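Local coordinates for protein catalase (Bacillus pumilus, PDB 4QOL) that breaks down hydrogen peroxide at a heme centre as a tetrameric catalase and probably also oxidises phenolic substrates in a peroxidase-like way, at residues D90-F95 with A309-A314; S96-P101 with R109-F114; F136-L141 with D280-W285. All coordinates share one frame; numbering follows the deposited sequence.

All three contacts are buried, but their chemistry differs. Interactions 1 and 2 both use strand 88-96, interaction 1 along its body and interaction 2 at its last residue, where it pairs with strand 113-120; both touch the heme. Interaction 1 sets the strand against the end of helix 307-312 with apolar contacts, a water bridge and an arginine bond to a propionate, whereas interaction 2 closes the loop joining the two strands around one carboxylate that gathers backbone N-H groups. Their aromatic rings meet where Phe95 packs on Phe114. Interaction 3, about 26 Å from interaction 1 between centres, joins two irregular loops through a salt-bridge network; it reaches interaction 2 by the packing of Phe136 on Pro111.

Interaction 1: residues D90-F95 with A309-A314; sequences DVFVRF and AETEQA. With HEM (protoporphyrin IX containing Fe), chain E.
Arg94, on strand 88-96, and Thr311, near the end of helix 307-312, bring their CA atoms to 7.0 Å, and a wider pi-type turn closes the helix before the chain carries Ala314 in beside Phe92. The ring of Phe92 reaches the helix end because its CG stands anti to the backbone N (chi1 -178°). CE2 meets the methyl of Ala314 obliquely, with CE2 and Ala314 CB 3.6 Å apart, while CZ has Thr311 OG1 at the ring edge, 3.9 Å away and near the ring plane. The strand belongs to the antiparallel beta barrel of the heme catalases, and it delivers Arg94 to a heme propionate. The Arg94 chain is extended from CG to NE and passes the helix end, its CD 3.8 Å from Thr311 O. The methyl of Thr311 sits at the edge of the guanidinium, CG2 lying 3.9 Å from Arg94 NE. NH1 donates to propionate oxygen O1D of the heme at 3.0 Å with an N-H...O angle of 156°, and it also bonds to His57 O, so two acceptors hold the guanidinium in its orientation. On the other terminal nitrogen, water 1 accepts from Arg94 NH2 at 3.0 Å and donates at 2.8 Å to Glu312 OE2, itself paired with Lys102, linking opposite charges that do not touch directly. The carbonyls of this helix end also hold other heme-binding arginines: Thr311 O accepts from Arg54, and Glu312 O and Ala314 O accept from Arg347. Within the turn, Gln313 NE2 bonds to Ala309 O.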
loop_
_atom_site.group_PDB
_atom_site.type_symbol
_atom_site.label_atom_id
_atom_site.label_comp_id
_atom_site.label_asym_id
_atom_site.label_seq_id
_atom_site.Cartn_x
_atom_site.Cartn_y
_atom_site.Cartn_z
ATOM N N ASP A 90 33.011 -1.578 -5.492
ATOM C CA ASP A 90 31.941 -2.025 -6.331
ATOM C C ASP A 90 30.897 -0.897 -6.572
ATOM O O ASP A 90 30.609 -0.133 -5.651
ATOM C CB ASP A 90 31.237 -3.274 -5.711
ATOM C CG ASP A 90 32.048 -4.532 -5.837
ATOM O OD1 ASP A 90 33.083 -4.544 -6.547
ATOM O OD2 ASP A 90 31.639 -5.547 -5.242
ATOM N N VAL A 91 30.246 -0.910 -7.770
ATOM C CA VAL A 91 29.172 0.040 -8.068
ATOM C C VAL A 91 27.988 -0.684 -8.704
ATOM O O VAL A 91 28.126 -1.751 -9.278
ATOM C CB VAL A 91 29.569 1.219 -9.007
ATOM C CG1 VAL A 91 30.645 2.098 -8.372
ATOM C CG2 VAL A 91 30.068 0.758 -10.378
ATOM N N PHE A 92 26.831 -0.085 -8.515
ATOM C CA PHE A 92 25.674 -0.267 -9.363
ATOM C C PHE A 92 25.278 1.039 -9.979
ATOM O O PHE A 92 25.205 2.042 -9.268
ATOM C CB PHE A 92 24.473 -0.873 -8.574
ATOM C CG PHE A 92 23.265 -1.111 -9.439
ATOM C CD1 PHE A 92 23.255 -2.150 -10.339
ATOM C CD2 PHE A 92 22.180 -0.272 -9.353
ATOM C CE1 PHE A 92 22.149 -2.332 -11.211
ATOM C CE2 PHE A 92 21.082 -0.464 -10.198
ATOM C CZ PHE A 92 21.050 -1.496 -11.077
ATOM N N VAL A 93 24.882 1.003 -11.269
ATOM C CA VAL A 93 24.603 2.218 -12.048
ATOM C C VAL A 93 23.309 2.047 -12.784
ATOM O O VAL A 93 23.075 1.004 -13.373
ATOM C CB VAL A 93 25.745 2.535 -13.092
ATOM C CG1 VAL A 93 25.331 3.695 -13.992
ATOM C CG2 VAL A 93 27.079 2.757 -12.345
ATOM N N ARG A 94 22.441 3.038 -12.685
ATOM C CA ARG A 94 21.240 3.066 -13.533
ATOM C C ARG A 94 21.248 4.335 -14.425
ATOM O O ARG A 94 21.476 5.442 -13.935
ATOM C CB ARG A 94 19.956 3.032 -12.720
ATOM C CG ARG A 94 18.689 2.917 -13.559
ATOM C CD ARG A 94 17.465 2.598 -12.673
ATOM N NE ARG A 94 16.198 2.564 -13.417
ATOM C CZ ARG A 94 15.495 3.631 -13.798
ATOM N NH1 ARG A 94 15.909 4.836 -13.608
ATOM N NH2 ARG A 94 14.327 3.441 -14.420
ATOM N N PHE A 95 21.016 4.110 -15.720
ATOM C CA PHE A 95 20.873 5.174 -16.743
ATOM C C PHE A 95 19.446 5.277 -17.054
ATOM O O PHE A 95 18.715 4.241 -16.975
ATOM C CB PHE A 95 21.680 4.840 -18.000
ATOM C CG PHE A 95 23.183 4.701 -17.752
ATOM C CD1 PHE A 95 23.996 5.778 -17.474
ATOM C CD2 PHE A 95 23.765 3.434 -17.820
ATOM C CE1 PHE A 95 25.368 5.608 -17.314
ATOM C CE2 PHE A 95 25.132 3.258 -17.649
ATOM C CZ PHE A 95 25.923 4.326 -17.383
ATOM N N ALA A 309 14.037 -6.953 -9.917
ATOM C CA ALA A 309 14.478 -7.036 -8.574
ATOM C C ALA A 309 15.642 -6.074 -8.321
ATOM O O ALA A 309 15.822 -5.595 -7.199
ATOM C CB ALA A 309 14.877 -8.485 -8.182
ATOM N N GLU A 310 16.464 -5.865 -9.352
ATOM C CA GLU A 310 17.711 -5.094 -9.242
ATOM C C GLU A 310 17.592 -3.729 -9.883
ATOM O O GLU A 310 17.797 -2.742 -9.217
ATOM C CB GLU A 310 18.858 -5.905 -9.861
ATOM C CG GLU A 310 19.129 -7.189 -9.078
ATOM C CD GLU A 310 20.042 -8.122 -9.787
ATOM O OE1 GLU A 310 21.207 -7.747 -9.916
ATOM O OE2 GLU A 310 19.579 -9.209 -10.246
ATOM N N THR A 311 17.181 -3.641 -11.130
ATOM C CA THR A 311 17.098 -2.325 -11.780
ATOM C C THR A 311 15.818 -1.561 -11.388
ATOM O O THR A 311 15.897 -0.398 -10.965
ATOM C CB THR A 311 17.269 -2.433 -13.294
ATOM O OG1 THR A 311 18.512 -3.088 -13.580
ATOM C CG2 THR A 311 17.222 -1.111 -13.970
ATOM N N GLU A 312 14.669 -2.229 -11.476
ATOM C CA GLU A 312 13.426 -1.528 -11.195
ATOM C C GLU A 312 13.379 -1.124 -9.726
ATOM O O GLU A 312 12.952 -0.018 -9.422
ATOM C CB GLU A 312 12.216 -2.316 -11.642
ATOM C CG GLU A 312 10.942 -1.519 -11.468
ATOM C CD GLU A 312 10.823 -0.321 -12.420
ATOM O OE1 GLU A 312 10.065 0.593 -12.090
ATOM O OE2 GLU A 312 11.463 -0.335 -13.502
ATOM N N GLN A 313 13.867 -1.979 -8.823
ATOM C CA GLN A 313 13.766 -1.692 -7.386
ATOM C C GLN A 313 15.004 -0.885 -6.821
ATOM O O GLN A 313 14.994 -0.602 -5.675
ATOM C CB GLN A 313 13.686 -2.985 -6.568
ATOM C CG GLN A 313 12.326 -3.676 -6.615
ATOM C CD GLN A 313 12.184 -4.804 -5.641
ATOM O OE1 GLN A 313 11.168 -4.889 -4.922
ATOM N NE2 GLN A 313 13.156 -5.662 -5.604
ATOM N N ALA A 314 16.010 -0.576 -7.634
ATOM C CA ALA A 314 17.088 0.263 -7.229
ATOM C C ALA A 314 16.642 1.609 -6.753
ATOM O O ALA A 314 15.825 2.311 -7.383
ATOM C CB ALA A 314 18.142 0.374 -8.297
HETATM C CHA HEM E . 14.913 10.136 -10.064
HETATM C CHB HEM E . 13.166 13.952 -7.632
HETATM C CHC HEM E . 16.640 16.803 -9.779
HETATM C CHD HEM E . 18.678 12.778 -11.546
HETATM C C1A HEM E . 14.125 10.938 -9.254
HETATM C C2A HEM E . 12.968 10.507 -8.529
HETATM C C3A HEM E . 12.483 11.579 -7.846
HETATM C C4A HEM E . 13.331 12.663 -8.138
HETATM C CMA HEM E . 11.354 11.716 -6.865
HETATM C CAA HEM E . 12.455 9.102 -8.516
HETATM C CBA HEM E . 13.479 8.289 -7.697
HETATM C CGA HEM E . 13.014 6.905 -7.437
HETATM O O1A HEM E . 13.847 6.079 -7.012
HETATM O O2A HEM E . 11.805 6.594 -7.533
HETATM C C1B HEM E . 13.983 15.036 -8.060
HETATM C C2B HEM E . 13.775 16.371 -7.590
HETATM C C3B HEM E . 14.710 17.179 -8.184
HETATM C C4B HEM E . 15.565 16.312 -9.007
HETATM C CMB HEM E . 12.704 16.775 -6.608
HETATM C CAB HEM E . 14.947 18.613 -8.015
HETATM C CBB HEM E . 14.389 19.248 -6.981
HETATM C C1C HEM E . 17.506 15.937 -10.446
HETATM C C2C HEM E . 18.766 16.296 -10.867
HETATM C C3C HEM E . 19.327 15.170 -11.387
HETATM C C4C HEM E . 18.438 14.083 -11.213
HETATM C CMC HEM E . 19.309 17.709 -10.834
HETATM C CAC HEM E . 20.670 15.047 -11.845
HETATM C CBC HEM E . 21.565 15.873 -11.331
HETATM C C1D HEM E . 17.766 11.750 -11.257
HETATM C C2D HEM E . 18.007 10.377 -11.702
HETATM C C3D HEM E . 16.963 9.629 -11.330
HETATM C C4D HEM E . 16.080 10.560 -10.634
HETATM C CMD HEM E . 19.231 9.969 -12.466
HETATM C CAD HEM E . 16.754 8.151 -11.542
HETATM C CBD HEM E . 17.560 7.439 -10.433
HETATM C CGD HEM E . 17.351 5.978 -10.707
HETATM O O1D HEM E . 18.066 5.464 -11.559
HETATM O O2D HEM E . 16.483 5.303 -10.092
HETATM N NA HEM E . 14.369 12.287 -8.982
HETATM N NB HEM E . 15.048 15.078 -8.883
HETATM N NC HEM E . 17.335 14.578 -10.587
HETATM N ND HEM E . 16.605 11.831 -10.617
HETATM FE FE HEM E . 15.861 13.394 -9.788
HETATM O O HOH W 1 14.009 0.504 -14.419
#

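Interaction 2: residues S96-P101 with R109-F114; sequences STVIHP and RDPRGF. With HEM (protoporphyrin IX containing Fe), chain E.
A single carboxylate oxygen, Asp110 OD2, takes two successive backbone N-H groups, Val98 N at 3.0 Å and Ile99 N at 2.9 Å. Both come from the same face of the carboxylate plane; the Ile99 bond is the straighter (163°) and arrives on the syn side, whereas Val98 N stands well above the plane. Water 2 adds a third bond, donating to Asp110 OD2 at 2.7 Å while accepting from His100 N. Asp110 holds this position with chi1 at -120°, away from the usual staggered values. An alanine here would probably leave the N-H groups of Val98 and Ile99 without their acceptor and set the loop free to shift. The contact closes the connection between antiparallel strands 88-96 and 113-120 of the catalase barrel, where Ser96 and Gly113 form a hydrogen-bonded pair: Gly113 N donates to Ser96 O at 2.8 Å and Ser96 N donates back to Gly113 O. With no side chain on Gly113, Ser96 OG settles 3.4 Å from Gly113 CA and bonds to His57 ND1, as in the distal histidine-serine pair of other heme catalases. The same Gly113 CA touches heme methyl CMD at 3.4 Å. Farther along, Val98 CG2 presses to 3.2 Å on Pro111 O, a buried carbonyl with no polar partner in the model. Thr97 lays its CG2 over one face of the Arg112 guanidinium, 3.8 Å from NE. Arg112 NH1 in turn donates to Asp110 O and Leu108 O, and NH2 to Glu106 O.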
loop_
_atom_site.group_PDB
_atom_site.type_symbol
_atom_site.label_atom_id
_atom_site.label_comp_id
_atom_site.label_asym_id
_atom_site.label_seq_id
_atom_site.Cartn_x
_atom_site.Cartn_y
_atom_site.Cartn_z
ATOM N N SER A 96 18.985 6.432 -17.509
ATOM C CA SER A 96 17.579 6.612 -17.737
ATOM C C SER A 96 17.324 7.807 -18.663
ATOM O O SER A 96 18.182 8.689 -18.825
ATOM C CB SER A 96 16.864 6.838 -16.389
ATOM O OG SER A 96 17.489 7.865 -15.659
ATOM N N THR A 97 16.115 7.867 -19.240
ATOM C CA THR A 97 15.531 9.134 -19.668
ATOM C C THR A 97 14.829 9.791 -18.528
ATOM O O THR A 97 15.034 9.389 -17.367
ATOM C CB THR A 97 14.564 8.904 -20.891
ATOM O OG1 THR A 97 13.476 8.093 -20.511
ATOM C CG2 THR A 97 15.327 8.218 -22.103
ATOM N N VAL A 98 14.015 10.808 -18.756
ATOM C CA VAL A 98 13.407 11.571 -17.678
ATOM C C VAL A 98 11.887 11.577 -17.629
ATOM O O VAL A 98 11.304 11.216 -16.604
ATOM C CB VAL A 98 13.903 13.042 -17.623
ATOM C CG1 VAL A 98 13.201 13.780 -16.452
ATOM C CG2 VAL A 98 15.400 13.063 -17.509
ATOM N N ILE A 99 11.233 12.001 -18.702
ATOM C CA ILE A 99 9.860 12.453 -18.625
ATOM C C ILE A 99 8.854 11.321 -18.874
ATOM O O ILE A 99 7.877 11.217 -18.170
ATOM C CB ILE A 99 9.622 13.633 -19.556
ATOM C CG1 ILE A 99 10.328 14.870 -18.967
ATOM C CG2 ILE A 99 8.129 13.910 -19.802
ATOM C CD1 ILE A 99 9.829 15.386 -17.601
ATOM N N HIS A 100 9.083 10.510 -19.871
ATOM C CA HIS A 100 7.986 9.625 -20.308
ATOM C C HIS A 100 8.030 8.318 -19.493
ATOM O O HIS A 100 8.988 8.058 -18.781
ATOM C CB HIS A 100 7.981 9.383 -21.809
ATOM C CG HIS A 100 7.567 10.582 -22.602
ATOM N ND1 HIS A 100 6.265 10.845 -22.961
ATOM C CD2 HIS A 100 8.294 11.657 -22.985
ATOM C CE1 HIS A 100 6.228 11.973 -23.650
ATOM N NE2 HIS A 100 7.434 12.497 -23.664
ATOM N N PRO A 101 6.935 7.510 -19.507
ATOM C CA PRO A 101 6.840 6.344 -18.629
ATOM C C PRO A 101 7.763 5.188 -19.003
ATOM O O PRO A 101 8.510 5.253 -19.991
ATOM C CB PRO A 101 5.350 5.905 -18.763
ATOM C CG PRO A 101 4.636 7.121 -19.198
ATOM C CD PRO A 101 5.603 7.841 -20.073
ATOM N N ARG A 109 14.055 13.440 -26.857
ATOM C CA ARG A 109 14.900 14.482 -26.315
ATOM C C ARG A 109 14.685 14.530 -24.816
ATOM O O ARG A 109 13.525 14.530 -24.369
ATOM C CB ARG A 109 14.556 15.824 -26.975
ATOM C CG ARG A 109 15.445 16.964 -26.490
ATOM C CD ARG A 109 15.271 18.264 -27.275
ATOM N NE ARG A 109 15.388 18.056 -28.724
ATOM C CZ ARG A 109 16.519 17.855 -29.370
ATOM N NH1 ARG A 109 17.720 17.996 -28.771
ATOM N NH2 ARG A 109 16.460 17.539 -30.617
ATOM N N ASP A 110 15.753 14.572 -24.047
ATOM C CA ASP A 110 15.635 14.578 -22.556
ATOM C C ASP A 110 17.054 14.633 -22.031
ATOM O O ASP A 110 17.937 14.029 -22.630
ATOM C CB ASP A 110 14.987 13.259 -22.044
ATOM C CG ASP A 110 13.664 13.443 -21.260
ATOM O OD1 ASP A 110 13.183 14.577 -21.005
ATOM O OD2 ASP A 110 12.960 12.368 -21.039
ATOM N N PRO A 111 17.256 15.221 -20.842
ATOM C CA PRO A 111 18.459 14.774 -20.068
ATOM C C PRO A 111 18.438 13.259 -19.900
ATOM O O PRO A 111 17.377 12.623 -20.036
ATOM C CB PRO A 111 18.297 15.468 -18.749
ATOM C CG PRO A 111 17.264 16.510 -18.968
ATOM C CD PRO A 111 16.335 15.945 -19.967
ATOM N N ARG A 112 19.603 12.683 -19.725
ATOM C CA ARG A 112 19.699 11.332 -19.279
ATOM C C ARG A 112 20.198 11.239 -17.855
ATOM O O ARG A 112 21.184 11.890 -17.492
ATOM C CB ARG A 112 20.675 10.570 -20.173
ATOM C CG ARG A 112 20.035 9.810 -21.360
ATOM C CD ARG A 112 19.148 10.653 -22.242
ATOM N NE ARG A 112 18.552 9.878 -23.377
ATOM C CZ ARG A 112 17.691 10.423 -24.212
ATOM N NH1 ARG A 112 17.346 11.679 -24.076
ATOM N NH2 ARG A 112 17.141 9.709 -25.174
ATOM N N GLY A 113 19.568 10.354 -17.085
ATOM C CA GLY A 113 20.085 10.056 -15.745
ATOM C C GLY A 113 21.312 9.202 -15.780
ATOM O O GLY A 113 21.468 8.344 -16.646
ATOM N N PHE A 114 22.127 9.403 -14.781
ATOM C CA PHE A 114 23.430 8.782 -14.644
ATOM C C PHE A 114 23.657 8.642 -13.142
ATOM O O PHE A 114 24.276 9.464 -12.487
ATOM C CB PHE A 114 24.489 9.689 -15.283
ATOM C CG PHE A 114 25.801 9.016 -15.592
ATOM C CD1 PHE A 114 26.474 8.244 -14.661
ATOM C CD2 PHE A 114 26.400 9.229 -16.831
ATOM C CE1 PHE A 114 27.706 7.659 -14.964
ATOM C CE2 PHE A 114 27.618 8.666 -17.143
ATOM C CZ PHE A 114 28.283 7.875 -16.206
HETATM C CHA HEM E . 14.913 10.136 -10.064
HETATM C CHB HEM E . 13.166 13.952 -7.632
HETATM C CHC HEM E . 16.640 16.803 -9.779
HETATM C CHD HEM E . 18.678 12.778 -11.546
HETATM C C1A HEM E . 14.125 10.938 -9.254
HETATM C C2A HEM E . 12.968 10.507 -8.529
HETATM C C3A HEM E . 12.483 11.579 -7.846
HETATM C C4A HEM E . 13.331 12.663 -8.138
HETATM C CMA HEM E . 11.354 11.716 -6.865
HETATM C CAA HEM E . 12.455 9.102 -8.516
HETATM C CBA HEM E . 13.479 8.289 -7.697
HETATM C CGA HEM E . 13.014 6.905 -7.437
HETATM O O1A HEM E . 13.847 6.079 -7.012
HETATM O O2A HEM E . 11.805 6.594 -7.533
HETATM C C1B HEM E . 13.983 15.036 -8.060
HETATM C C2B HEM E . 13.775 16.371 -7.590
HETATM C C3B HEM E . 14.710 17.179 -8.184
HETATM C C4B HEM E . 15.565 16.312 -9.007
HETATM C CMB HEM E . 12.704 16.775 -6.608
HETATM C CAB HEM E . 14.947 18.613 -8.015
HETATM C CBB HEM E . 14.389 19.248 -6.981
HETATM C C1C HEM E . 17.506 15.937 -10.446
HETATM C C2C HEM E . 18.766 16.296 -10.867
HETATM C C3C HEM E . 19.327 15.170 -11.387
HETATM C C4C HEM E . 18.438 14.083 -11.213
HETATM C CMC HEM E . 19.309 17.709 -10.834
HETATM C CAC HEM E . 20.670 15.047 -11.845
HETATM C CBC HEM E . 21.565 15.873 -11.331
HETATM C C1D HEM E . 17.766 11.750 -11.257
HETATM C C2D HEM E . 18.007 10.377 -11.702
HETATM C C3D HEM E . 16.963 9.629 -11.330
HETATM C C4D HEM E . 16.080 10.560 -10.634
HETATM C CMD HEM E . 19.231 9.969 -12.466
HETATM C CAD HEM E . 16.754 8.151 -11.542
HETATM C CBD HEM E . 17.560 7.439 -10.433
HETATM C CGD HEM E . 17.351 5.978 -10.707
HETATM O O1D HEM E . 18.066 5.464 -11.559
HETATM O O2D HEM E . 16.483 5.303 -10.092
HETATM N NA HEM E . 14.369 12.287 -8.982
HETATM N NB HEM E . 15.048 15.078 -8.883
HETATM N NC HEM E . 17.335 14.578 -10.587
HETATM N ND HEM E . 16.605 11.831 -10.617
HETATM FE FE HEM E . 15.861 13.394 -9.788
HETATM O O HOH W 2 11.145 10.624 -21.943
#

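Interaction 3: residues F136-L141 with D280-W285; sequences FIRDAL and DPTKTW
Arg138 rests its CB on the ring of Pro281, 3.8 Å from CD, and turns its guanidinium onto the carboxylate of Asp280. Its CG sits between the backbone N and the carbonyl carbon (chi1 62°), and a bend at chi3 brings the guanidinium round. That aspartate opens a type I beta turn, Asp280 to Lys283, and its OD1 accepts from Thr282 N as an Asx turn, so the receiving group is fixed within its own loop. Arg138 NH2 meets Asp280 OD2 at 2.9 Å in a salt bridge, and NE reaches OD1 in a weak bond. The two planes are 62° apart, which rules out a flat, side-by-side pairing. Lys283 NZ binds the same OD2 at 3.0 Å from the opposite face, so two cations share one oxygen, and Asp421 adds a second negative partner for Arg138. Lys283 NZ also bonds to Pro419 O and Asn420 O; the network thus joins these loops of the catalase fold to the chain leading into helix 423-431. Thr282 OG1 donates to Asp280 OD1 at 2.8 Å and accepts from Lys283 NZ. Ile137 O, buried with no polar partner in the model, faces Pro281 CG at 3.7 Å.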
loop_
_atom_site.group_PDB
_atom_site.type_symbol
_atom_site.label_atom_id
_atom_site.label_comp_id
_atom_site.label_asym_id
_atom_site.label_seq_id
_atom_site.Cartn_x
_atom_site.Cartn_y
_atom_site.Cartn_z
ATOM N N PHE A 136 17.441 23.044 -15.119
ATOM C CA PHE A 136 16.467 24.048 -15.603
ATOM C C PHE A 136 16.095 25.091 -14.534
ATOM O O PHE A 136 15.730 26.201 -14.838
ATOM C CB PHE A 136 15.120 23.382 -15.952
ATOM C CG PHE A 136 15.191 22.254 -16.933
ATOM C CD1 PHE A 136 15.377 20.942 -16.484
ATOM C CD2 PHE A 136 14.971 22.493 -18.272
ATOM C CE1 PHE A 136 15.376 19.895 -17.351
ATOM C CE2 PHE A 136 14.981 21.434 -19.162
ATOM C CZ PHE A 136 15.173 20.133 -18.683
ATOM N N ILE A 137 16.227 24.701 -13.267
ATOM C CA ILE A 137 15.706 25.438 -12.119
ATOM C C ILE A 137 16.746 25.358 -11.009
ATOM O O ILE A 137 17.657 24.578 -11.101
ATOM C CB ILE A 137 14.363 24.886 -11.602
ATOM C CG1 ILE A 137 14.425 23.385 -11.287
ATOM C CG2 ILE A 137 13.228 25.194 -12.585
ATOM C CD1 ILE A 137 13.244 22.878 -10.486
ATOM N N ARG A 138 16.605 26.225 -10.002
ATOM C CA ARG A 138 17.588 26.296 -8.910
ATOM C C ARG A 138 16.968 26.139 -7.515
ATOM O O ARG A 138 17.672 26.366 -6.522
ATOM C CB ARG A 138 18.378 27.625 -9.005
ATOM C CG ARG A 138 17.476 28.835 -8.845
ATOM C CD ARG A 138 18.234 30.158 -8.626
ATOM N NE ARG A 138 19.048 30.486 -9.740
ATOM C CZ ARG A 138 18.849 31.495 -10.596
ATOM N NH1 ARG A 138 17.675 32.149 -10.640
ATOM N NH2 ARG A 138 19.793 31.734 -11.488
ATOM N N ASP A 139 15.661 25.822 -7.426
ATOM C CA ASP A 139 15.003 25.665 -6.158
ATOM C C ASP A 139 14.048 24.506 -6.285
ATOM O O ASP A 139 13.217 24.472 -7.169
ATOM C CB ASP A 139 14.254 26.975 -5.742
ATOM C CG ASP A 139 13.780 26.945 -4.288
ATOM O OD1 ASP A 139 13.147 25.934 -3.908
ATOM O OD2 ASP A 139 14.103 27.874 -3.494
ATOM N N ALA A 140 14.168 23.546 -5.378
ATOM C CA ALA A 140 13.319 22.357 -5.395
ATOM C C ALA A 140 11.824 22.612 -5.328
ATOM O O ALA A 140 11.018 21.773 -5.808
ATOM C CB ALA A 140 13.764 21.442 -4.241
ATOM N N LEU A 141 11.410 23.785 -4.822
ATOM C CA LEU A 141 10.019 24.098 -4.707
ATOM C C LEU A 141 9.394 24.104 -6.098
ATOM O O LEU A 141 8.192 23.877 -6.230
ATOM C CB LEU A 141 9.771 25.436 -3.996
ATOM C CG LEU A 141 8.353 25.817 -3.655
ATOM C CD1 LEU A 141 7.664 24.824 -2.758
ATOM C CD2 LEU A 141 8.380 27.169 -2.938
ATOM N N ASP A 280 24.649 27.731 -7.531
ATOM C CA ASP A 280 23.525 27.789 -8.438
ATOM C C ASP A 280 23.639 26.691 -9.523
ATOM O O ASP A 280 24.529 26.755 -10.348
ATOM C CB ASP A 280 23.537 29.191 -9.144
ATOM C CG ASP A 280 22.379 29.408 -10.125
ATOM O OD1 ASP A 280 21.576 28.477 -10.364
ATOM O OD2 ASP A 280 22.303 30.525 -10.734
ATOM N N PRO A 281 22.738 25.673 -9.513
ATOM C CA PRO A 281 22.901 24.536 -10.434
ATOM C C PRO A 281 22.476 24.843 -11.893
ATOM O O PRO A 281 22.580 23.965 -12.709
ATOM C CB PRO A 281 22.007 23.478 -9.812
ATOM C CG PRO A 281 20.877 24.272 -9.242
ATOM C CD PRO A 281 21.518 25.567 -8.718
ATOM N N THR A 282 22.116 26.080 -12.192
ATOM C CA THR A 282 22.008 26.559 -13.545
ATOM C C THR A 282 23.355 27.075 -14.087
ATOM O O THR A 282 23.428 27.506 -15.226
ATOM C CB THR A 282 20.974 27.676 -13.748
ATOM O OG1 THR A 282 21.434 28.876 -13.103
ATOM C CG2 THR A 282 19.625 27.247 -13.273
ATOM N N LYS A 283 24.436 26.974 -13.278
ATOM C CA LYS A 283 25.768 27.434 -13.638
ATOM C C LYS A 283 26.744 26.270 -13.716
ATOM O O LYS A 283 26.715 25.364 -12.865
ATOM C CB LYS A 283 26.308 28.422 -12.575
ATOM C CG LYS A 283 25.424 29.615 -12.333
ATOM C CD LYS A 283 25.459 30.561 -13.530
ATOM C CE LYS A 283 24.588 31.789 -13.369
ATOM N NZ LYS A 283 23.142 31.448 -13.485
ATOM N N THR A 284 27.706 26.372 -14.621
ATOM C CA THR A 284 28.956 25.588 -14.602
ATOM C C THR A 284 30.109 26.454 -14.102
ATOM O O THR A 284 29.984 27.687 -13.952
ATOM C CB THR A 284 29.336 25.069 -15.972
ATOM O OG1 THR A 284 29.431 26.154 -16.907
ATOM C CG2 THR A 284 28.290 24.076 -16.461
ATOM N N TRP A 285 31.210 25.769 -13.790
ATOM C CA TRP A 285 32.452 26.452 -13.470
ATOM C C TRP A 285 33.375 26.342 -14.642
ATOM O O TRP A 285 33.572 25.254 -15.215
ATOM C CB TRP A 285 33.149 25.791 -12.243
ATOM C CG TRP A 285 32.420 25.759 -10.966
ATOM C CD1 TRP A 285 31.345 26.478 -10.585
ATOM C CD2 TRP A 285 32.840 24.996 -9.807
ATOM N NE1 TRP A 285 31.015 26.169 -9.267
ATOM C CE2 TRP A 285 31.938 25.269 -8.764
ATOM C CE3 TRP A 285 33.897 24.090 -9.581
ATOM C CZ2 TRP A 285 32.019 24.628 -7.479
ATOM C CZ3 TRP A 285 34.002 23.482 -8.373
ATOM C CH2 TRP A 285 33.074 23.756 -7.300
#